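Local coordinates for glycerol Dehydrogenase (Unidentified, PDB 5XN8), which probably catalyses the NAD-dependent oxidation of glycerol to dihydroxyacetone, as a member of the iron-containing alcohol dehydrogenase family, at residues A[34-37]-A[38-42]; A[193-196]-A[197-201]; A[224-228]-A[229-233]; A[278-281]-A[282-285]; A[316-319]-A[320-324]. All coordinates share one frame; numbering follows the deposited sequence.

From the N terminus, contact 1 comes first, at the turn from strand 31-36 of the parallel sheet into helix 38-54. Contact 2 starts helix 197-223, and contact 3 covers the linker that leads from that helix into helix 228-247. Contact 4 is the last part of helix 271-285, and contact 5 the first turns of helix 318-329. Every contact joins consecutive residues, so each closes only a turn. The five run in series, and none nests in or crosses another. Contact 1 belongs to the parallel sheet and probably borders the NAD(+) site. Contacts 2 and 3 both touch the second subunit. Contacts 4 and 5, with centres about 17 Å apart, both pack on helix 345-363.

Contact 1 of 5, residues A[34-37]-A[38-42]; sequences VIAD and DFVMK
Asp37 grips the first turn of helix 38-54 with two acceptors. Its OD1 takes the backbone N-H of Val40 at 2.7 Å, with an N-H...O angle of 162°. This is the N-cap bond. The carbonyl O of Asp37 takes Met41 N, also at 2.7 Å, in a main-chain bond of the first helical turn. The carboxylate reaches Val40 because CG sits between the backbone N and the carbonyl carbon (chi1 65°), which folds OD1 back over the helix start. The side chains of Asp37 and Val40 cross at about a right angle, and OD1 lies 3.2 Å from Val40 CG2. The other Val40 branch, CG1, packs on Ala36 CB at 4.1 Å. The chain of Met41 bends at chi2 and chi3, which brings its CE to 4.1 Å from the same Ala36 CB. Ala36 is thus touched by two residues of the helix. By analogy with a close relative, Asp37 probably binds NAD(+). The contact is the strand-to-helix turn of the beta-alpha-beta unit formed by strand 31-36, helix 38-54 and strand 58-63. Val40 also rests on Val91 of strand 87-92, and Met41 on Ala61 of strand 58-63.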
loop_
_atom_site.group_PDB
_atom_site.type_symbol
_atom_site.label_atom_id
_atom_site.label_comp_id
_atom_site.label_asym_id
_atom_site.label_seq_id
_atom_site.Cartn_x
_atom_site.Cartn_y
_atom_site.Cartn_z
ATOM N N VAL A 34 -48.135 -20.059 25.264
ATOM C CA VAL A 34 -47.157 -19.005 25.534
ATOM C C VAL A 34 -46.647 -19.097 26.975
ATOM O O VAL A 34 -47.451 -19.137 27.892
ATOM C CB VAL A 34 -47.789 -17.609 25.311
ATOM C CG1 VAL A 34 -46.723 -16.518 25.291
ATOM C CG2 VAL A 34 -48.611 -17.586 24.033
ATOM N N ILE A 35 -45.326 -19.128 27.173
ATOM C CA ILE A 35 -44.742 -19.154 28.536
ATOM C C ILE A 35 -43.762 -18.014 28.815
ATOM O O ILE A 35 -43.004 -17.588 27.931
ATOM C CB ILE A 35 -44.075 -20.510 28.879
ATOM C CG1 ILE A 35 -42.799 -20.753 28.062
ATOM C CG2 ILE A 35 -45.061 -21.649 28.657
ATOM C CD1 ILE A 35 -42.048 -22.001 28.479
ATOM N N ALA A 36 -43.780 -17.549 30.064
ATOM C CA ALA A 36 -42.898 -16.496 30.559
ATOM C C ALA A 36 -42.960 -16.428 32.092
ATOM O O ALA A 36 -43.962 -16.825 32.694
ATOM C CB ALA A 36 -43.307 -15.158 29.965
ATOM N N ASP A 37 -41.892 -15.929 32.715
ATOM C CA ASP A 37 -41.923 -15.612 34.150
ATOM C C ASP A 37 -42.797 -14.374 34.373
ATOM O O ASP A 37 -43.166 -13.690 33.410
ATOM C CB ASP A 37 -40.511 -15.477 34.762
ATOM C CG ASP A 37 -39.704 -14.293 34.209
ATOM O OD1 ASP A 37 -40.288 -13.275 33.790
ATOM O OD2 ASP A 37 -38.458 -14.357 34.244
ATOM N N ASP A 38 -43.135 -14.094 35.630
ATOM C CA ASP A 38 -44.092 -13.021 35.936
ATOM C C ASP A 38 -43.600 -11.650 35.532
ATOM O O ASP A 38 -44.382 -10.840 35.041
ATOM C CB ASP A 38 -44.487 -13.015 37.409
ATOM C CG ASP A 38 -45.214 -14.268 37.807
ATOM O OD1 ASP A 38 -46.347 -14.520 37.315
ATOM O OD2 ASP A 38 -44.640 -15.003 38.621
ATOM N N PHE A 39 -42.307 -11.398 35.746
ATOM C CA PHE A 39 -41.677 -10.145 35.323
ATOM C C PHE A 39 -41.824 -9.918 33.819
ATOM O O PHE A 39 -42.249 -8.847 33.391
ATOM C CB PHE A 39 -40.192 -10.121 35.693
ATOM C CG PHE A 39 -39.471 -8.918 35.162
ATOM C CD1 PHE A 39 -39.696 -7.668 35.711
ATOM C CD2 PHE A 39 -38.596 -9.033 34.095
ATOM C CE1 PHE A 39 -39.048 -6.555 35.217
ATOM C CE2 PHE A 39 -37.947 -7.925 33.595
ATOM C CZ PHE A 39 -38.177 -6.684 34.153
ATOM N N VAL A 40 -41.478 -10.935 33.033
ATOM C CA VAL A 40 -41.530 -10.851 31.567
ATOM C C VAL A 40 -42.976 -10.886 31.048
ATOM O O VAL A 40 -43.287 -10.218 30.053
ATOM C CB VAL A 40 -40.669 -11.956 30.904
ATOM C CG1 VAL A 40 -40.853 -11.981 29.395
ATOM C CG2 VAL A 40 -39.190 -11.757 31.243
ATOM N N MET A 41 -43.848 -11.648 31.711
ATOM C CA MET A 41 -45.260 -11.718 31.328
ATOM C C MET A 41 -45.962 -10.355 31.398
ATOM O O MET A 41 -46.786 -10.041 30.545
ATOM C CB MET A 41 -46.019 -12.756 32.182
ATOM C CG MET A 41 -47.379 -13.176 31.612
ATOM S SD MET A 41 -47.326 -14.293 30.163
ATOM C CE MET A 41 -47.216 -15.896 30.969
ATOM N N LYS A 42 -45.634 -9.545 32.397
ATOM C CA LYS A 42 -46.202 -8.190 32.505
ATOM C C LYS A 42 -45.525 -7.181 31.561
ATOM O O LYS A 42 -46.188 -6.269 31.051
ATOM C CB LYS A 42 -46.153 -7.683 33.954
ATOM C CG LYS A 42 -47.112 -6.539 34.231
ATOM C CD LYS A 42 -46.870 -5.875 35.589
ATOM C CE LYS A 42 -47.330 -4.418 35.608
ATOM N NZ LYS A 42 -48.815 -4.262 35.610
#

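Contact 2 of 5, residues A[193-196]-A[197-201]; sequences GQST and EAALS
Thr196 lays its OG1 over the first turn of helix 197-223, 3.5 Å from Ala199 CB and 3.7 Å from Ala198 CB. It is the N-cap of that helix. OG1 accepts the N-H of Ala199 at 3.2 Å, with an N-H...O angle of 164°. The hydroxyl gets there because it stands between the backbone N and the carbonyl carbon (chi1 57°), while CG2 is anti to the carbonyl carbon. The carbonyl O of Thr196 receives two donors. One is the backbone N of Leu200, a weak bond at 3.4 Å. The other is the hydroxyl of Ser195. Ser195 OG also lies 3.8 Å from Ala199 CB, and Ser248 OG is a further hydrogen-bond partner for it. The cap lies at a subunit interface. Glu235 of the second subunit accepts from Ala198 N, and Arg232 of that subunit forms a salt bridge with Glu197. Strand 3-6 covers another part of the cap through Ile5, which touches Thr196, Ala198 and Ala199. The bond from Ser195 OG to Thr196 O measures 2.8 Å, and its donor is tilted 17° from the carbonyl plane.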
loop_
_atom_site.group_PDB
_atom_site.type_symbol
_atom_site.label_atom_id
_atom_site.label_comp_id
_atom_site.label_asym_id
_atom_site.label_seq_id
_atom_site.Cartn_x
_atom_site.Cartn_y
_atom_site.Cartn_z
ATOM N N GLY A 193 -21.134 -32.439 10.954
ATOM C CA GLY A 193 -20.031 -32.628 10.011
ATOM C C GLY A 193 -18.984 -31.533 10.083
ATOM O O GLY A 193 -18.838 -30.860 11.088
ATOM N N GLN A 194 -18.253 -31.367 8.991
ATOM C CA GLN A 194 -17.290 -30.278 8.855
ATOM C C GLN A 194 -18.031 -28.959 8.647
ATOM O O GLN A 194 -19.242 -28.942 8.396
ATOM C CB GLN A 194 -16.340 -30.527 7.677
ATOM C CG GLN A 194 -15.568 -31.843 7.706
ATOM C CD GLN A 194 -14.673 -31.997 8.908
ATOM O OE1 GLN A 194 -14.183 -31.012 9.460
ATOM N NE2 GLN A 194 -14.445 -33.236 9.325
ATOM N N SER A 195 -17.306 -27.850 8.745
ATOM C CA SER A 195 -17.901 -26.535 8.529
ATOM C C SER A 195 -18.063 -26.223 7.048
ATOM O O SER A 195 -17.176 -26.492 6.234
ATOM C CB SER A 195 -17.078 -25.433 9.174
ATOM O OG SER A 195 -17.817 -24.227 9.185
ATOM N N THR A 196 -19.211 -25.650 6.719
ATOM C CA THR A 196 -19.404 -24.988 5.448
ATOM C C THR A 196 -18.620 -23.677 5.500
ATOM O O THR A 196 -18.286 -23.204 6.581
ATOM C CB THR A 196 -20.897 -24.683 5.188
ATOM O OG1 THR A 196 -21.422 -23.893 6.263
ATOM C CG2 THR A 196 -21.695 -25.953 5.045
ATOM N N GLU A 197 -18.330 -23.103 4.332
ATOM C CA GLU A 197 -17.745 -21.766 4.277
ATOM C C GLU A 197 -18.729 -20.721 4.777
ATOM O O GLU A 197 -18.314 -19.747 5.418
ATOM C CB GLU A 197 -17.275 -21.406 2.869
ATOM C CG GLU A 197 -16.167 -22.293 2.313
ATOM C CD GLU A 197 -14.950 -22.369 3.229
ATOM O OE1 GLU A 197 -14.527 -21.329 3.752
ATOM O OE2 GLU A 197 -14.414 -23.480 3.410
ATOM N N ALA A 198 -20.013 -20.940 4.499
ATOM C CA ALA A 198 -21.110 -20.087 4.986
ATOM C C ALA A 198 -21.044 -19.814 6.483
ATOM O O ALA A 198 -21.030 -18.660 6.917
ATOM C CB ALA A 198 -22.454 -20.726 4.647
ATOM N N ALA A 199 -21.003 -20.886 7.256
ATOM C CA ALA A 199 -20.965 -20.832 8.721
ATOM C C ALA A 199 -19.705 -20.167 9.248
ATOM O O ALA A 199 -19.773 -19.373 10.197
ATOM C CB ALA A 199 -21.089 -22.241 9.292
ATOM N N LEU A 200 -18.561 -20.488 8.648
ATOM C CA LEU A 200 -17.274 -19.871 9.012
ATOM C C LEU A 200 -17.210 -18.396 8.635
ATOM O O LEU A 200 -16.635 -17.592 9.366
ATOM C CB LEU A 200 -16.117 -20.619 8.347
ATOM C CG LEU A 200 -14.696 -20.127 8.656
ATOM C CD1 LEU A 200 -14.298 -20.489 10.068
ATOM C CD2 LEU A 200 -13.690 -20.681 7.671
ATOM N N SER A 201 -17.763 -18.045 7.478
ATOM C CA SER A 201 -17.836 -16.643 7.048
ATOM C C SER A 201 -18.673 -15.804 8.015
ATOM O O SER A 201 -18.316 -14.671 8.313
ATOM C CB SER A 201 -18.428 -16.541 5.647
ATOM O OG SER A 201 -19.826 -16.720 5.710
#

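Contact 3 of 5, residues A[224-228]-A[229-233]; sequences GVVTD and ALERI
Charge pairing links Asp228 and Arg232, one turn apart at the start of helix 228-247. Asp228 OD2 lies 3.2 Å from Arg232 NE in a salt bridge. The carboxylate and guanidinium planes are almost perpendicular, 89° apart, so the two groups do not meet as a flat, two-pronged pair. Arg232 bends at chi2, which brings NE and NH2 back to Asp228 OD2. Its stronger partner is Glu197 of the second subunit. NE is thus near two carboxylates, which should offset the charge of the arginine.

Hydrogen bonding starts at Thr227, the N-cap residue. Its carbonyl O accepts Glu231 N at 3.2 Å, and Asp228 O accepts Arg232 N at 3.1 Å. Thr227 OG1 is buried and has no hydrogen-bond partner in the model. The Glu231 carboxylate is held by Lys3 of the second subunit and by Thr154.

Packing is made by the linker before the helix. Leu230 CD2 reaches Val225 O at 3.4 Å; CG anti to the backbone N (chi1 -176°) sends this branch back to the linker. Val226 CG1 lies 3.3 Å from Glu231 OE2. The third subunit touches Val225, Thr227, Ala229 and Arg232. Gly224 ends helix 197-223 in a Schellman motif. Helix 154-158 packs against Val226 and Leu230, while Ala229 rests on helix 197-223.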
loop_
_atom_site.group_PDB
_atom_site.type_symbol
_atom_site.label_atom_id
_atom_site.label_comp_id
_atom_site.label_asym_id
_atom_site.label_seq_id
_atom_site.Cartn_x
_atom_site.Cartn_y
_atom_site.Cartn_z
ATOM N N GLY A 224 -30.567 3.370 26.512
ATOM C CA GLY A 224 -31.839 2.649 26.462
ATOM C C GLY A 224 -32.526 2.719 25.099
ATOM O O GLY A 224 -33.729 2.481 25.005
ATOM N N VAL A 225 -31.747 2.967 24.048
ATOM C CA VAL A 225 -32.288 3.414 22.765
ATOM C C VAL A 225 -31.831 2.539 21.578
ATOM O O VAL A 225 -30.834 1.830 21.662
ATOM C CB VAL A 225 -31.949 4.913 22.545
ATOM C CG1 VAL A 225 -32.663 5.786 23.568
ATOM C CG2 VAL A 225 -30.450 5.156 22.522
ATOM N N VAL A 226 -32.579 2.584 20.483
ATOM C CA VAL A 226 -32.338 1.746 19.297
ATOM C C VAL A 226 -31.630 2.535 18.199
ATOM O O VAL A 226 -32.219 3.458 17.628
ATOM C CB VAL A 226 -33.664 1.180 18.733
ATOM C CG1 VAL A 226 -33.393 0.160 17.626
ATOM C CG2 VAL A 226 -34.511 0.568 19.847
ATOM N N THR A 227 -30.370 2.181 17.921
ATOM C CA THR A 227 -29.642 2.661 16.732
ATOM C C THR A 227 -29.351 1.489 15.805
ATOM O O THR A 227 -29.559 0.344 16.202
ATOM C CB THR A 227 -28.325 3.361 17.107
ATOM O OG1 THR A 227 -27.554 2.518 17.967
ATOM C CG2 THR A 227 -28.605 4.663 17.788
ATOM N N ASP A 228 -28.877 1.753 14.580
ATOM C CA ASP A 228 -28.550 0.647 13.649
ATOM C C ASP A 228 -27.270 -0.094 14.056
ATOM O O ASP A 228 -27.053 -1.194 13.601
ATOM C CB ASP A 228 -28.479 1.098 12.180
ATOM C CG ASP A 228 -28.982 0.009 11.196
ATOM O OD1 ASP A 228 -30.214 -0.233 11.144
ATOM O OD2 ASP A 228 -28.150 -0.608 10.484
ATOM N N ALA A 229 -26.436 0.497 14.910
ATOM C CA ALA A 229 -25.273 -0.206 15.485
ATOM C C ALA A 229 -25.701 -1.278 16.483
ATOM O O ALA A 229 -25.109 -2.360 16.547
ATOM C CB ALA A 229 -24.344 0.787 16.161
ATOM N N LEU A 230 -26.719 -0.966 17.276
ATOM C CA LEU A 230 -27.328 -1.939 18.179
ATOM C C LEU A 230 -28.008 -3.068 17.392
ATOM O O LEU A 230 -27.929 -4.236 17.792
ATOM C CB LEU A 230 -28.336 -1.255 19.096
ATOM C CG LEU A 230 -28.989 -2.126 20.179
ATOM C CD1 LEU A 230 -27.943 -2.673 21.139
ATOM C CD2 LEU A 230 -30.070 -1.362 20.924
ATOM N N GLU A 231 -28.671 -2.719 16.288
ATOM C CA GLU A 231 -29.311 -3.722 15.429
ATOM C C GLU A 231 -28.267 -4.692 14.879
ATOM O O GLU A 231 -28.507 -5.892 14.862
ATOM C CB GLU A 231 -30.066 -3.055 14.260
ATOM C CG GLU A 231 -31.272 -2.204 14.659
ATOM C CD GLU A 231 -32.575 -2.979 14.855
ATOM O OE1 GLU A 231 -32.738 -4.069 14.279
ATOM O OE2 GLU A 231 -33.464 -2.469 15.573
ATOM N N ARG A 232 -27.115 -4.162 14.449
ATOM C CA ARG A 232 -26.016 -4.988 13.921
ATOM C C ARG A 232 -25.427 -5.897 15.000
ATOM O O ARG A 232 -25.101 -7.055 14.728
ATOM C CB ARG A 232 -24.883 -4.133 13.332
ATOM C CG ARG A 232 -25.242 -3.195 12.191
ATOM C CD ARG A 232 -25.623 -3.914 10.912
ATOM N NE ARG A 232 -26.090 -2.963 9.890
ATOM C CZ ARG A 232 -25.307 -2.206 9.107
ATOM N NH1 ARG A 232 -23.972 -2.253 9.197
ATOM N NH2 ARG A 232 -25.861 -1.389 8.222
ATOM N N ILE A 233 -25.282 -5.361 16.209
ATOM C CA ILE A 233 -24.730 -6.114 17.340
ATOM C C ILE A 233 -25.694 -7.167 17.872
ATOM O O ILE A 233 -25.259 -8.244 18.260
ATOM C CB ILE A 233 -24.235 -5.155 18.464
ATOM C CG1 ILE A 233 -22.952 -4.447 18.008
ATOM C CG2 ILE A 233 -24.008 -5.873 19.800
ATOM C CD1 ILE A 233 -21.704 -5.310 17.973
#

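Contact 4 of 5, residues A[278-281]-A[282-285]; sequences GTLA and QLVL
Gln282 meets the preceding turn of helix 271-285 through its CB, which lies 3.4 Å from Thr279 O and also close to Gly278 O. From there the chain runs straight outward. CG is anti to the backbone N (chi1 -178°), and the next torsion is also extended, so CG and CD lead out from the turn. The amide at the tip is held by residues beyond the two segments. OE1 accepts from Ala253 N. NE2 donates to Gln286 OE1 and, weakly, to Phe177 O. Both ends of the amide are therefore bonded, which should fix its rotation and satisfies its polar atoms in a buried place.

The backbone here is regular alpha-helix. Gln282 N donates to Gly278 O at 3.0 Å, and Leu283 N to Thr279 O at the same distance. Val284 N to Leu280 O is weak at 3.4 Å. Leu285 N closes on Ala281 O at 3.0 Å.

Leu283 places its CG 3.4 Å from Thr279 O. Its CD1 just reaches Leu280 CD2, at 4.5 Å. Val284 CG2 also lies near Leu280 O.

Thr279 directs OG1 back to Val275 O within its own helix. It also touches Ser174 and Phe177 of helix 162-185, and its side chain is about 9 Å from the bound zinc ion. Val284 and Leu285 face helix 345-363. The chemistry is that of a buried helix. Main-chain bonds pair the peptide groups, and largely apolar side chains pack around them. The Gln282 amide is satisfied by Gln286, just past the helix end, and by Ala253 and Phe177; the Thr279 hydroxyl is satisfied by its own helix.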
loop_
_atom_site.group_PDB
_atom_site.type_symbol
_atom_site.label_atom_id
_atom_site.label_comp_id
_atom_site.label_asym_id
_atom_site.label_seq_id
_atom_site.Cartn_x
_atom_site.Cartn_y
_atom_site.Cartn_z
ATOM N N GLY A 278 -11.998 -16.551 28.558
ATOM C CA GLY A 278 -11.654 -17.822 27.933
ATOM C C GLY A 278 -11.141 -17.707 26.507
ATOM O O GLY A 278 -10.286 -18.487 26.102
ATOM N N THR A 279 -11.668 -16.740 25.759
ATOM C CA THR A 279 -11.164 -16.410 24.425
ATOM C C THR A 279 -9.737 -15.888 24.480
ATOM O O THR A 279 -8.905 -16.242 23.638
ATOM C CB THR A 279 -12.054 -15.356 23.744
ATOM O OG1 THR A 279 -13.392 -15.849 23.681
ATOM C CG2 THR A 279 -11.580 -15.051 22.322
ATOM N N LEU A 280 -9.470 -15.038 25.461
ATOM C CA LEU A 280 -8.130 -14.506 25.685
ATOM C C LEU A 280 -7.136 -15.594 26.040
ATOM O O LEU A 280 -5.993 -15.576 25.572
ATOM C CB LEU A 280 -8.145 -13.403 26.759
ATOM C CG LEU A 280 -8.049 -11.999 26.150
ATOM C CD1 LEU A 280 -8.746 -10.957 27.037
ATOM C CD2 LEU A 280 -6.588 -11.663 25.847
ATOM N N ALA A 281 -7.583 -16.548 26.853
ATOM C CA ALA A 281 -6.789 -17.737 27.156
ATOM C C ALA A 281 -6.535 -18.579 25.903
ATOM O O ALA A 281 -5.444 -19.112 25.738
ATOM C CB ALA A 281 -7.477 -18.567 28.229
ATOM N N GLN A 282 -7.536 -18.705 25.032
ATOM C CA GLN A 282 -7.369 -19.433 23.766
ATOM C C GLN A 282 -6.345 -18.775 22.834
ATOM O O GLN A 282 -5.608 -19.481 22.155
ATOM C CB GLN A 282 -8.706 -19.621 23.037
ATOM C CG GLN A 282 -8.577 -20.425 21.737
ATOM C CD GLN A 282 -9.878 -20.601 21.000
ATOM O OE1 GLN A 282 -10.905 -20.925 21.583
ATOM N NE2 GLN A 282 -9.837 -20.409 19.700
ATOM N N LEU A 283 -6.290 -17.442 22.812
ATOM C CA LEU A 283 -5.315 -16.725 21.976
ATOM C C LEU A 283 -3.867 -17.005 22.373
ATOM O O LEU A 283 -3.001 -17.186 21.519
ATOM C CB LEU A 283 -5.558 -15.213 22.028
ATOM C CG LEU A 283 -6.862 -14.650 21.476
ATOM C CD1 LEU A 283 -6.853 -13.138 21.626
ATOM C CD2 LEU A 283 -7.095 -15.060 20.036
ATOM N N VAL A 284 -3.612 -17.026 23.673
ATOM C CA VAL A 284 -2.306 -17.389 24.232
ATOM C C VAL A 284 -2.007 -18.866 23.982
ATOM O O VAL A 284 -0.852 -19.240 23.775
ATOM C CB VAL A 284 -2.250 -17.080 25.742
ATOM C CG1 VAL A 284 -0.976 -17.634 26.378
ATOM C CG2 VAL A 284 -2.344 -15.570 25.971
ATOM N N LEU A 285 -3.055 -19.684 24.006
ATOM C CA LEU A 285 -2.967 -21.128 23.775
ATOM C C LEU A 285 -2.568 -21.480 22.339
ATOM O O LEU A 285 -1.681 -22.312 22.130
ATOM C CB LEU A 285 -4.313 -21.780 24.110
ATOM C CG LEU A 285 -4.388 -23.292 24.299
ATOM C CD1 LEU A 285 -3.498 -23.721 25.450
ATOM C CD2 LEU A 285 -5.825 -23.689 24.538
#

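Contact 5 of 5, residues A[316-319]-A[320-324]; sequences EGID and DKIAA
Lys321 N, Ile322 N and Ala323 N donate in turn to Gly317 O, Ile318 O and Asp319 O, at 3.1, 2.9 and 3.1 Å, and so set up the first turns of helix 318-329. Gly317 is the N-cap residue, and its positive phi of 57° favours glycine. Lys321 runs back along the loop with its chain extended beyond CG. Its CG lies 3.4 Å from Gly317 O. At the tip NZ donates to Glu316 O at 2.9 Å, coming from above the carbonyl plane, 47° out of it. NZ also forms a salt bridge with Glu265, its stronger partner. The ammonium group therefore ties the residue before the cap to another part of the chain. Ile318 and Ile322 lie side by side and point the same way, with Ile318 CG2 4.0 Å from Ile322 CG1. Both also touch Leu309 and Leu353, the latter on helix 345-363. Asp319 OD1 bonds to His349 NE2 on that same helix. The contact lies at the surface, away from the metal and nucleotide sites. It is an amphipathic helix start: isoleucines one turn apart face helix 345-363, with the charged residues at the more exposed margin, where Asp319 and Lys321 still reach His349 and Glu265.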
loop_
_atom_site.group_PDB
_atom_site.type_symbol
_atom_site.label_atom_id
_atom_site.label_comp_id
_atom_site.label_asym_id
_atom_site.label_seq_id
_atom_site.Cartn_x
_atom_site.Cartn_y
_atom_site.Cartn_z
ATOM N N GLU A 316 -7.156 -15.092 45.343
ATOM C CA GLU A 316 -6.278 -15.884 46.204
ATOM C C GLU A 316 -6.197 -17.325 45.726
ATOM O O GLU A 316 -7.094 -17.797 45.026
ATOM C CB GLU A 316 -6.813 -15.866 47.637
ATOM C CG GLU A 316 -7.138 -14.466 48.150
ATOM C CD GLU A 316 -7.257 -14.359 49.651
ATOM O OE1 GLU A 316 -7.415 -15.396 50.315
ATOM O OE2 GLU A 316 -7.179 -13.216 50.148
ATOM N N GLY A 317 -5.131 -18.013 46.138
ATOM C CA GLY A 317 -4.905 -19.423 45.809
ATOM C C GLY A 317 -4.890 -19.725 44.325
ATOM O O GLY A 317 -5.358 -20.781 43.907
ATOM N N ILE A 318 -4.330 -18.803 43.538
ATOM C CA ILE A 318 -4.404 -18.836 42.063
ATOM C C ILE A 318 -3.831 -20.108 41.442
ATOM O O ILE A 318 -4.483 -20.725 40.599
ATOM C CB ILE A 318 -3.718 -17.585 41.425
ATOM C CG1 ILE A 318 -4.502 -16.314 41.766
ATOM C CG2 ILE A 318 -3.519 -17.748 39.914
ATOM C CD1 ILE A 318 -5.813 -16.132 41.015
ATOM N N ASP A 319 -2.624 -20.494 41.848
ATOM C CA ASP A 319 -1.949 -21.644 41.245
ATOM C C ASP A 319 -2.786 -22.919 41.367
ATOM O O ASP A 319 -3.016 -23.607 40.369
ATOM C CB ASP A 319 -0.564 -21.862 41.876
ATOM C CG ASP A 319 0.306 -22.825 41.070
ATOM O OD1 ASP A 319 0.248 -22.805 39.821
ATOM O OD2 ASP A 319 1.063 -23.604 41.680
ATOM N N ASP A 320 -3.264 -23.208 42.578
ATOM C CA ASP A 320 -4.064 -24.408 42.826
ATOM C C ASP A 320 -5.424 -24.360 42.100
ATOM O O ASP A 320 -5.840 -25.355 41.499
ATOM C CB ASP A 320 -4.261 -24.623 44.336
ATOM C CG ASP A 320 -4.671 -26.059 44.699
ATOM O OD1 ASP A 320 -4.746 -26.924 43.792
ATOM O OD2 ASP A 320 -4.939 -26.316 45.905
ATOM N N LYS A 321 -6.100 -23.208 42.149
ATOM C CA LYS A 321 -7.419 -23.060 41.524
ATOM C C LYS A 321 -7.381 -23.125 40.000
ATOM O O LYS A 321 -8.284 -23.702 39.386
ATOM C CB LYS A 321 -8.087 -21.756 41.956
ATOM C CG LYS A 321 -8.563 -21.769 43.397
ATOM C CD LYS A 321 -9.113 -20.415 43.796
ATOM C CE LYS A 321 -9.405 -20.331 45.278
ATOM N NZ LYS A 321 -9.664 -18.925 45.674
ATOM N N ILE A 322 -6.364 -22.516 39.392
ATOM C CA ILE A 322 -6.203 -22.560 37.938
ATOM C C ILE A 322 -5.797 -23.955 37.470
ATOM O O ILE A 322 -6.185 -24.369 36.378
ATOM C CB ILE A 322 -5.227 -21.459 37.429
ATOM C CG1 ILE A 322 -5.835 -20.072 37.671
ATOM C CG2 ILE A 322 -4.890 -21.627 35.944
ATOM C CD1 ILE A 322 -7.217 -19.864 37.073
ATOM N N ALA A 323 -5.042 -24.684 38.296
ATOM C CA ALA A 323 -4.730 -26.089 38.007
ATOM C C ALA A 323 -6.003 -26.923 37.965
ATOM O O ALA A 323 -6.186 -27.723 37.046
ATOM C CB ALA A 323 -3.753 -26.657 39.021
ATOM N N ALA A 324 -6.886 -26.725 38.943
ATOM C CA ALA A 324 -8.187 -27.416 38.970
ATOM C C ALA A 324 -9.093 -27.029 37.790
ATOM O O ALA A 324 -9.760 -27.894 37.219
ATOM C CB ALA A 324 -8.898 -27.159 40.291
#